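Local coordinates for protein beta-N-acetylhexosaminidase (Bacteroides fragilis, PDB 4PYS) that probably hydrolyses terminal beta-linked N-acetylhexosamine residues from glycoconjugates, as a glycoside hydrolase of family 20, at residues Q9-T14 / K476-K480; R44-K49 / Y212-R216; E78-I82 / Y101-L106. All coordinates share one frame. Residues are numbered along the deposited sequence.

Contact 1: residues Q9-T14 / K476-K480; sequences QIIMPT and KVLSK. With FMT (formic acid), chain K.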
loop_
_atom_site.group_PDB
_atom_site.type_symbol
_atom_site.label_atom_id
_atom_site.label_comp_id
_atom_site.label_asym_id
_atom_site.label_seq_id
_atom_site.Cartn_x
_atom_site.Cartn_y
_atom_site.Cartn_z
ATOM N N GLN A 9 25.938 -0.260 9.980
ATOM C CA GLN A 9 25.800 -1.706 10.000
ATOM C C GLN A 9 25.040 -2.187 8.762
ATOM O O GLN A 9 25.644 -2.646 7.795
ATOM C CB GLN A 9 25.112 -2.170 11.292
ATOM C CG GLN A 9 23.891 -1.342 11.695
ATOM C CD GLN A 9 22.987 -2.074 12.655
ATOM O OE1 GLN A 9 21.785 -1.820 12.703
ATOM N NE2 GLN A 9 23.560 -2.988 13.430
ATOM N N ILE A 10 23.716 -2.072 8.780
ATOM C CA ILE A 10 22.902 -2.679 7.737
ATOM C C ILE A 10 21.751 -1.801 7.277
ATOM O O ILE A 10 21.297 -0.900 7.990
ATOM C CB ILE A 10 22.308 -4.040 8.182
ATOM C CG1 ILE A 10 21.153 -3.833 9.142
ATOM C CG2 ILE A 10 23.365 -4.967 8.805
ATOM C CD1 ILE A 10 20.213 -4.990 9.143
ATOM N N ILE A 11 21.271 -2.091 6.077
ATOM C CA ILE A 11 20.121 -1.396 5.516
ATOM C C ILE A 11 19.019 -2.420 5.240
ATOM O O ILE A 11 19.298 -3.483 4.672
ATOM C CB ILE A 11 20.487 -0.707 4.177
ATOM C CG1 ILE A 11 21.458 0.456 4.406
ATOM C CG2 ILE A 11 19.232 -0.201 3.493
ATOM C CD1 ILE A 11 22.239 0.870 3.139
HETATM N N MSE A 12 17.786 -2.114 5.654
HETATM C CA MSE A 12 16.629 -2.958 5.331
HETATM C C MSE A 12 15.599 -2.168 4.546
HETATM O O MSE A 12 15.302 -1.017 4.881
HETATM C CB MSE A 12 15.977 -3.532 6.597
HETATM C CG MSE A 12 16.942 -4.319 7.441
HETATM SE SE MSE A 12 16.053 -5.280 8.876
HETATM C CE MSE A 12 15.301 -6.721 7.809
ATOM N N PRO A 13 15.050 -2.766 3.473
ATOM C CA PRO A 13 15.352 -4.093 2.926
ATOM C C PRO A 13 16.766 -4.145 2.343
ATOM O O PRO A 13 17.356 -3.107 2.031
ATOM C CB PRO A 13 14.286 -4.283 1.829
ATOM C CG PRO A 13 13.793 -2.895 1.501
ATOM C CD PRO A 13 13.965 -2.072 2.749
ATOM N N THR A 14 17.297 -5.350 2.216
ATOM C CA THR A 14 18.706 -5.562 1.846
ATOM C C THR A 14 18.988 -5.032 0.456
ATOM O O THR A 14 18.281 -5.399 -0.491
ATOM C CB THR A 14 19.019 -7.046 1.830
ATOM O OG1 THR A 14 18.734 -7.601 3.121
ATOM C CG2 THR A 14 20.499 -7.283 1.490
ATOM N N LYS A 476 19.187 -9.657 11.208
ATOM C CA LYS A 476 19.125 -8.278 10.731
ATOM C C LYS A 476 17.949 -7.547 11.361
ATOM O O LYS A 476 18.092 -6.404 11.792
ATOM C CB LYS A 476 18.968 -8.240 9.206
ATOM C CG LYS A 476 20.191 -8.761 8.431
ATOM C CD LYS A 476 19.890 -8.643 6.916
ATOM C CE LYS A 476 20.982 -9.278 6.092
ATOM N NZ LYS A 476 20.721 -9.078 4.648
ATOM N N VAL A 477 16.792 -8.208 11.405
ATOM C CA VAL A 477 15.606 -7.649 12.067
ATOM C C VAL A 477 15.931 -7.240 13.501
ATOM O O VAL A 477 15.649 -6.115 13.930
ATOM C CB VAL A 477 14.421 -8.645 12.045
ATOM C CG1 VAL A 477 13.309 -8.204 12.988
ATOM C CG2 VAL A 477 13.873 -8.758 10.620
ATOM N N LEU A 478 16.551 -8.140 14.246
ATOM C CA LEU A 478 16.848 -7.835 15.643
ATOM C C LEU A 478 17.877 -6.708 15.780
ATOM O O LEU A 478 17.799 -5.901 16.709
ATOM C CB LEU A 478 17.333 -9.096 16.360
ATOM C CG LEU A 478 16.319 -10.236 16.420
ATOM C CD1 LEU A 478 16.908 -11.385 17.234
ATOM C CD2 LEU A 478 14.994 -9.765 17.040
ATOM N N SER A 479 18.837 -6.652 14.858
ATOM C CA SER A 479 19.893 -5.645 14.901
ATOM C C SER A 479 19.389 -4.251 14.545
ATOM O O SER A 479 19.973 -3.248 14.970
ATOM C CB SER A 479 21.024 -6.021 13.944
ATOM O OG SER A 479 21.646 -7.205 14.400
ATOM N N LYS A 480 18.322 -4.195 13.758
ATOM C CA LYS A 480 17.782 -2.920 13.314
ATOM C C LYS A 480 16.597 -2.483 14.177
ATOM O O LYS A 480 16.120 -1.351 14.047
ATOM C CB LYS A 480 17.352 -3.026 11.844
ATOM C CG LYS A 480 17.517 -1.747 11.047
ATOM C CD LYS A 480 18.979 -1.352 10.969
ATOM C CE LYS A 480 19.138 -0.001 10.334
ATOM N NZ LYS A 480 20.554 0.442 10.352
HETATM C C FMT K . 22.219 -5.029 4.853
HETATM O O1 FMT K . 22.516 -6.183 4.512
HETATM O O2 FMT K . 22.924 -4.029 4.661
#
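The irregular N-terminal segment 9-14 runs into the first strand of the family 20 domain 2, and here it packs across helix 470-486, joining the N-terminal segment to a helix late in the chain. The contact buries 451 Å², with I10 and K476 nearest in backbone (CA to CA 7.4 Å). Its apolar part comes from I10 and M12, a selenomethionine, both with CA-to-CB bonds toward the helix. I10 CD1 lies 3.5 Å from K476 CB, and I10 CG1 3.8 Å from K480 CD, so the aliphatic stems of the lysines serve as packing surface. M12 lies against the helix: its SE is 3.7 Å from K476 O and 3.9 Å from K480 CB, and its CE 3.8 Å from V477 CG2, with F473 and F484 of the same helix also touching M12.

The polar part is carried by the two lysine ends. K480 NZ donates to I10 O at 2.8 Å and to Q108 O of helix 96-109, and makes a cation-pi contact with W483. One helical turn earlier, the side chain of K476, extended beyond CB (chi2 to chi4 all t), reaches T14, where NZ donates to T14 OG1 at 2.9 Å; E468 forms a salt bridge with the same ammonium, and E459 accepts a hydrogen bond from T14. A formic acid molecule, probably from the crystallisation liquor, receives a hydrogen bond from I11 N to its O2 (2.9 Å) and a weak one from K476 NZ to O1 (3.4 Å).

Contact 2: residues R44-K49 / Y212-R216; sequences RLFYEK and YAADR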
loop_
_atom_site.group_PDB
_atom_site.type_symbol
_atom_site.label_atom_id
_atom_site.label_comp_id
_atom_site.label_asym_id
_atom_site.label_seq_id
_atom_site.Cartn_x
_atom_site.Cartn_y
_atom_site.Cartn_z
ATOM N N ARG A 44 12.562 17.565 0.122
ATOM C CA ARG A 44 11.829 17.737 1.372
ATOM C C ARG A 44 12.050 16.542 2.309
ATOM O O ARG A 44 12.134 16.705 3.532
ATOM C CB ARG A 44 10.340 17.967 1.110
ATOM C CG ARG A 44 10.017 19.390 0.661
ATOM C CD ARG A 44 8.516 19.638 0.588
ATOM N NE ARG A 44 7.968 19.292 -0.721
ATOM C CZ ARG A 44 7.944 20.123 -1.761
ATOM N NH1 ARG A 44 8.444 21.348 -1.642
ATOM N NH2 ARG A 44 7.425 19.733 -2.918
ATOM N N LEU A 45 12.177 15.351 1.733
ATOM C CA LEU A 45 12.444 14.153 2.534
ATOM C C LEU A 45 13.848 14.197 3.130
ATOM O O LEU A 45 14.061 13.812 4.284
ATOM C CB LEU A 45 12.260 12.876 1.707
ATOM C CG LEU A 45 12.409 11.547 2.453
ATOM C CD1 LEU A 45 11.332 11.410 3.532
ATOM C CD2 LEU A 45 12.352 10.361 1.490
ATOM N N PHE A 46 14.806 14.662 2.335
ATOM C CA PHE A 46 16.176 14.807 2.810
ATOM C C PHE A 46 16.242 15.789 3.980
ATOM O O PHE A 46 16.901 15.523 4.992
ATOM C CB PHE A 46 17.088 15.284 1.665
ATOM C CG PHE A 46 18.517 15.471 2.079
ATOM C CD1 PHE A 46 19.400 14.398 2.054
ATOM C CD2 PHE A 46 18.979 16.712 2.506
ATOM C CE1 PHE A 46 20.713 14.552 2.449
ATOM C CE2 PHE A 46 20.295 16.878 2.905
ATOM C CZ PHE A 46 21.167 15.795 2.874
ATOM N N TYR A 47 15.568 16.929 3.847
ATOM C CA TYR A 47 15.580 17.934 4.913
ATOM C C TYR A 47 14.933 17.395 6.189
ATOM O O TYR A 47 15.335 17.725 7.304
ATOM C CB TYR A 47 14.855 19.210 4.474
ATOM C CG TYR A 47 15.526 19.983 3.355
ATOM C CD1 TYR A 47 16.909 19.976 3.198
ATOM C CD2 TYR A 47 14.769 20.725 2.454
ATOM C CE1 TYR A 47 17.514 20.683 2.172
ATOM C CE2 TYR A 47 15.361 21.432 1.432
ATOM C CZ TYR A 47 16.736 21.409 1.295
ATOM O OH TYR A 47 17.324 22.115 0.270
ATOM N N GLU A 48 13.923 16.560 6.019
ATOM C CA GLU A 48 13.195 16.018 7.155
ATOM C C GLU A 48 13.957 14.909 7.887
ATOM O O GLU A 48 13.878 14.797 9.114
ATOM C CB GLU A 48 11.841 15.489 6.670
ATOM C CG GLU A 48 10.950 14.946 7.769
ATOM C CD GLU A 48 9.673 14.340 7.219
ATOM O OE1 GLU A 48 8.961 15.025 6.447
ATOM O OE2 GLU A 48 9.389 13.175 7.560
ATOM N N LYS A 49 14.700 14.096 7.143
ATOM C CA LYS A 49 15.244 12.857 7.702
ATOM C C LYS A 49 16.749 12.891 7.953
ATOM O O LYS A 49 17.255 12.136 8.785
ATOM C CB LYS A 49 14.917 11.667 6.797
ATOM C CG LYS A 49 13.423 11.404 6.555
ATOM C CD LYS A 49 12.653 11.160 7.854
ATOM C CE LYS A 49 11.271 10.543 7.562
ATOM N NZ LYS A 49 10.372 10.562 8.783
ATOM N N TYR A 212 2.070 14.839 0.900
ATOM C CA TYR A 212 2.993 14.184 1.835
ATOM C C TYR A 212 3.562 12.906 1.234
ATOM O O TYR A 212 4.768 12.623 1.312
ATOM C CB TYR A 212 2.246 13.872 3.135
ATOM C CG TYR A 212 3.081 13.223 4.221
ATOM C CD1 TYR A 212 3.825 13.998 5.100
ATOM C CD2 TYR A 212 3.107 11.836 4.378
ATOM C CE1 TYR A 212 4.591 13.413 6.103
ATOM C CE2 TYR A 212 3.875 11.238 5.392
ATOM C CZ TYR A 212 4.603 12.039 6.243
ATOM O OH TYR A 212 5.363 11.465 7.243
ATOM N N ALA A 213 2.685 12.128 0.618
ATOM C CA ALA A 213 3.096 10.873 0.007
ATOM C C ALA A 213 4.042 11.124 -1.165
ATOM O O ALA A 213 5.056 10.450 -1.296
ATOM C CB ALA A 213 1.878 10.087 -0.444
ATOM N N ALA A 214 3.704 12.092 -2.012
ATOM C CA ALA A 214 4.527 12.398 -3.183
ATOM C C ALA A 214 5.955 12.763 -2.780
ATOM O O ALA A 214 6.908 12.382 -3.460
ATOM C CB ALA A 214 3.894 13.521 -4.007
ATOM N N ASP A 215 6.095 13.483 -1.665
ATOM C CA ASP A 215 7.412 13.888 -1.173
ATOM C C ASP A 215 8.261 12.700 -0.763
ATOM O O ASP A 215 9.478 12.820 -0.613
ATOM C CB ASP A 215 7.281 14.842 0.017
ATOM C CG ASP A 215 6.855 16.227 -0.397
ATOM O OD1 ASP A 215 7.081 16.578 -1.574
ATOM O OD2 ASP A 215 6.300 16.957 0.452
ATOM N N ARG A 216 7.632 11.552 -0.555
ATOM C CA ARG A 216 8.403 10.369 -0.191
ATOM C C ARG A 216 8.191 9.190 -1.144
ATOM O O ARG A 216 8.357 8.029 -0.773
ATOM C CB ARG A 216 8.209 10.007 1.298
ATOM C CG ARG A 216 6.785 9.840 1.771
ATOM C CD ARG A 216 6.624 10.309 3.231
ATOM N NE ARG A 216 6.613 11.771 3.296
ATOM C CZ ARG A 216 7.275 12.488 4.197
ATOM N NH1 ARG A 216 7.221 13.808 4.158
ATOM N NH2 ARG A 216 7.989 11.888 5.133
HETATM O O HOH W 1 10.273 17.126 -2.138
HETATM O O HOH W 2 10.720 15.150 -0.843
HETATM O O HOH W 3 6.902 12.876 8.623
#
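R44, near the start of helix 43-49, sends its guanidinium edge to D215: NE donates to OD1 at 3.0 Å (164°), and NH2 adds a weak bond to D215 OD1 at 3.4 Å, completing the salt bridge. Water 1 bridges R44 N (3.2 Å) and D215 OD1 (3.3 Å). L45 follows at the closest backbone approach, its CA 6.2 Å from that of R216. L45 CB packs 3.6 Å from D215 O, and CD1 lies over one face of the R216 guanidinium, 3.7 Å from NH2; water 2 bridges L45 N (3.0 Å) and D215 O (2.7 Å).

This is an interdomain contact: the helix belongs to the family 20 domain 2, whereas 212-216 lies on the last part of helix 203-214 and the residues leading to strand 219-223 of the TIM barrel. One turn beyond R44, E48 meets R216 in a bidentate salt bridge, with NH1 to OE1 and NH2 to OE2 both 3.1 Å (166° and 165°). R216 NE donates to Y212 O at 2.8 Å (160°) within its own segment. Water 3 joins E48 OE2 (2.7 Å) to Y212 OH (2.5 Å). K49 NZ makes a salt bridge to E48 OE2 at 3.0 Å, extending the E48-R216 pair into a network, and D154 of helix 146-158 forms salt bridges with both K49 and R216, whose NZ and NH2 stand 4.6 Å apart.

Contact 3: residues E78-I82 / Y101-L106; sequences EGYRI and YAIQSL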
loop_
_atom_site.group_PDB
_atom_site.type_symbol
_atom_site.label_atom_id
_atom_site.label_comp_id
_atom_site.label_asym_id
_atom_site.label_seq_id
_atom_site.Cartn_x
_atom_site.Cartn_y
_atom_site.Cartn_z
ATOM N N GLU A 78 13.568 3.268 -10.611
ATOM C CA GLU A 78 13.630 3.249 -9.153
ATOM C C GLU A 78 14.990 2.851 -8.575
ATOM O O GLU A 78 15.118 2.694 -7.357
ATOM C CB GLU A 78 12.535 2.357 -8.553
ATOM C CG GLU A 78 11.148 2.566 -9.150
ATOM C CD GLU A 78 10.101 1.783 -8.389
ATOM O OE1 GLU A 78 9.904 0.583 -8.703
ATOM O OE2 GLU A 78 9.501 2.374 -7.466
ATOM N N GLY A 79 15.996 2.692 -9.426
ATOM C CA GLY A 79 17.304 2.268 -8.942
ATOM C C GLY A 79 18.184 3.433 -8.535
ATOM O O GLY A 79 17.956 4.564 -8.951
ATOM N N TYR A 80 19.201 3.165 -7.722
ATOM C CA TYR A 80 20.129 4.225 -7.346
ATOM C C TYR A 80 21.513 3.647 -7.109
ATOM O O TYR A 80 21.681 2.425 -6.989
ATOM C CB TYR A 80 19.633 4.957 -6.089
ATOM C CG TYR A 80 19.617 4.064 -4.875
ATOM C CD1 TYR A 80 18.498 3.300 -4.560
ATOM C CD2 TYR A 80 20.729 3.980 -4.042
ATOM C CE1 TYR A 80 18.499 2.458 -3.451
ATOM C CE2 TYR A 80 20.737 3.142 -2.941
ATOM C CZ TYR A 80 19.619 2.394 -2.648
ATOM O OH TYR A 80 19.642 1.558 -1.552
ATOM N N ARG A 81 22.503 4.530 -7.053
ATOM C CA ARG A 81 23.839 4.145 -6.632
ATOM C C ARG A 81 24.302 5.198 -5.640
ATOM O O ARG A 81 24.067 6.397 -5.838
ATOM C CB ARG A 81 24.788 4.087 -7.837
ATOM C CG ARG A 81 26.217 3.670 -7.496
ATOM C CD ARG A 81 27.129 3.743 -8.724
ATOM N NE ARG A 81 26.655 2.889 -9.814
ATOM C CZ ARG A 81 26.006 3.334 -10.888
ATOM N NH1 ARG A 81 25.763 4.632 -11.037
ATOM N NH2 ARG A 81 25.597 2.484 -11.822
ATOM N N ILE A 82 24.924 4.745 -4.558
ATOM C CA ILE A 82 25.521 5.654 -3.584
ATOM C C ILE A 82 26.995 5.333 -3.503
ATOM O O ILE A 82 27.351 4.169 -3.321
ATOM C CB ILE A 82 24.928 5.455 -2.179
ATOM C CG1 ILE A 82 23.435 5.817 -2.140
ATOM C CG2 ILE A 82 25.686 6.304 -1.163
ATOM C CD1 ILE A 82 22.750 5.482 -0.796
ATOM N N TYR A 101 14.759 6.515 -2.548
ATOM C CA TYR A 101 15.224 5.271 -1.961
ATOM C C TYR A 101 16.677 5.380 -1.518
ATOM O O TYR A 101 17.052 4.808 -0.494
ATOM C CB TYR A 101 14.987 4.098 -2.929
ATOM C CG TYR A 101 13.506 3.902 -3.196
ATOM C CD1 TYR A 101 12.575 4.097 -2.183
ATOM C CD2 TYR A 101 13.038 3.565 -4.466
ATOM C CE1 TYR A 101 11.199 3.938 -2.420
ATOM C CE2 TYR A 101 11.670 3.399 -4.711
ATOM C CZ TYR A 101 10.765 3.588 -3.678
ATOM O OH TYR A 101 9.406 3.437 -3.907
ATOM N N ALA A 102 17.493 6.127 -2.261
ATOM C CA ALA A 102 18.857 6.405 -1.790
ATOM C C ALA A 102 18.839 7.123 -0.444
ATOM O O ALA A 102 19.647 6.830 0.437
ATOM C CB ALA A 102 19.646 7.225 -2.830
ATOM N N ILE A 103 17.922 8.079 -0.288
ATOM C CA ILE A 103 17.787 8.789 0.976
ATOM C C ILE A 103 17.396 7.828 2.086
ATOM O O ILE A 103 17.922 7.920 3.186
ATOM C CB ILE A 103 16.757 9.947 0.870
ATOM C CG1 ILE A 103 17.372 11.106 0.072
ATOM C CG2 ILE A 103 16.326 10.459 2.250
ATOM C CD1 ILE A 103 16.341 12.132 -0.411
ATOM N N GLN A 104 16.495 6.895 1.800
ATOM C CA GLN A 104 16.106 5.925 2.823
ATOM C C GLN A 104 17.305 5.059 3.224
ATOM O O GLN A 104 17.468 4.715 4.390
ATOM C CB GLN A 104 14.954 5.033 2.336
ATOM C CG GLN A 104 13.646 5.763 2.064
ATOM C CD GLN A 104 13.015 6.357 3.320
ATOM O OE1 GLN A 104 13.550 6.238 4.432
ATOM N NE2 GLN A 104 11.862 6.992 3.144
ATOM N N SER A 105 18.151 4.700 2.262
ATOM C CA SER A 105 19.357 3.946 2.607
ATOM C C SER A 105 20.354 4.776 3.430
ATOM O O SER A 105 20.950 4.264 4.382
ATOM C CB SER A 105 20.028 3.365 1.355
ATOM O OG SER A 105 19.228 2.327 0.809
ATOM N N LEU A 106 20.540 6.043 3.066
ATOM C CA LEU A 106 21.445 6.917 3.816
ATOM C C LEU A 106 20.981 7.057 5.265
ATOM O O LEU A 106 21.802 7.110 6.186
ATOM C CB LEU A 106 21.550 8.301 3.156
ATOM C CG LEU A 106 22.373 8.391 1.868
ATOM C CD1 LEU A 106 22.229 9.775 1.232
ATOM C CD2 LEU A 106 23.840 8.087 2.150
#
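I82 and Y80 fill the apolar centre, both with CA-to-CB bonds toward helix 96-109, which packs on the mixed sheet of the family 20 domain 2. The axes of strand 80-82 and helix 101-106 approach to 8.8 Å, with 36° between their directions (signed crossing angle -36°). I82 CD1 rests against A102 CB and S105 CB (both 4.1 Å) and L106 CG (4.0 Å). The Y80 ring covers the helix backbone with one face over A102 N and Y101 C; Y80 CD2 is 3.6 Å from A102 CB, and CE1 3.9 Å from Y101 CB.

Farther out, E78 OE2 approaches the Y101 ring edge, 3.7 Å from CE2, but the E78 carboxylate is chiefly held by a salt bridge to R133, and Y101 OH by M161 O. On the polar side K160 NZ is hydrogen-bonded to S105 OG. There, Y80 OH and S105 OG share a short 2.5 Å hydrogen bond.

In the fold
Helix 96-109 ties the three sites together. Contact 3 is the buried one, six of its seven touching residues being buried, and it lies wholly within domain 2, relying on apolar side chains and one hydroxyl pair. Contacts 1 and 2 are partly buried and link domain 2 to later parts of the chain; they use charged ends, lysines to oxygen acceptors in contact 1 and arginine-carboxylate pairs with waters in contact 2. Both touch contact 3: I11 CG2 lies 3.7 Å from S105 OG, and L45 CD2 3.8 Å from Q104 NE2. Contacts 1 and 2 do not meet, their nearest atoms being about 12 Å apart.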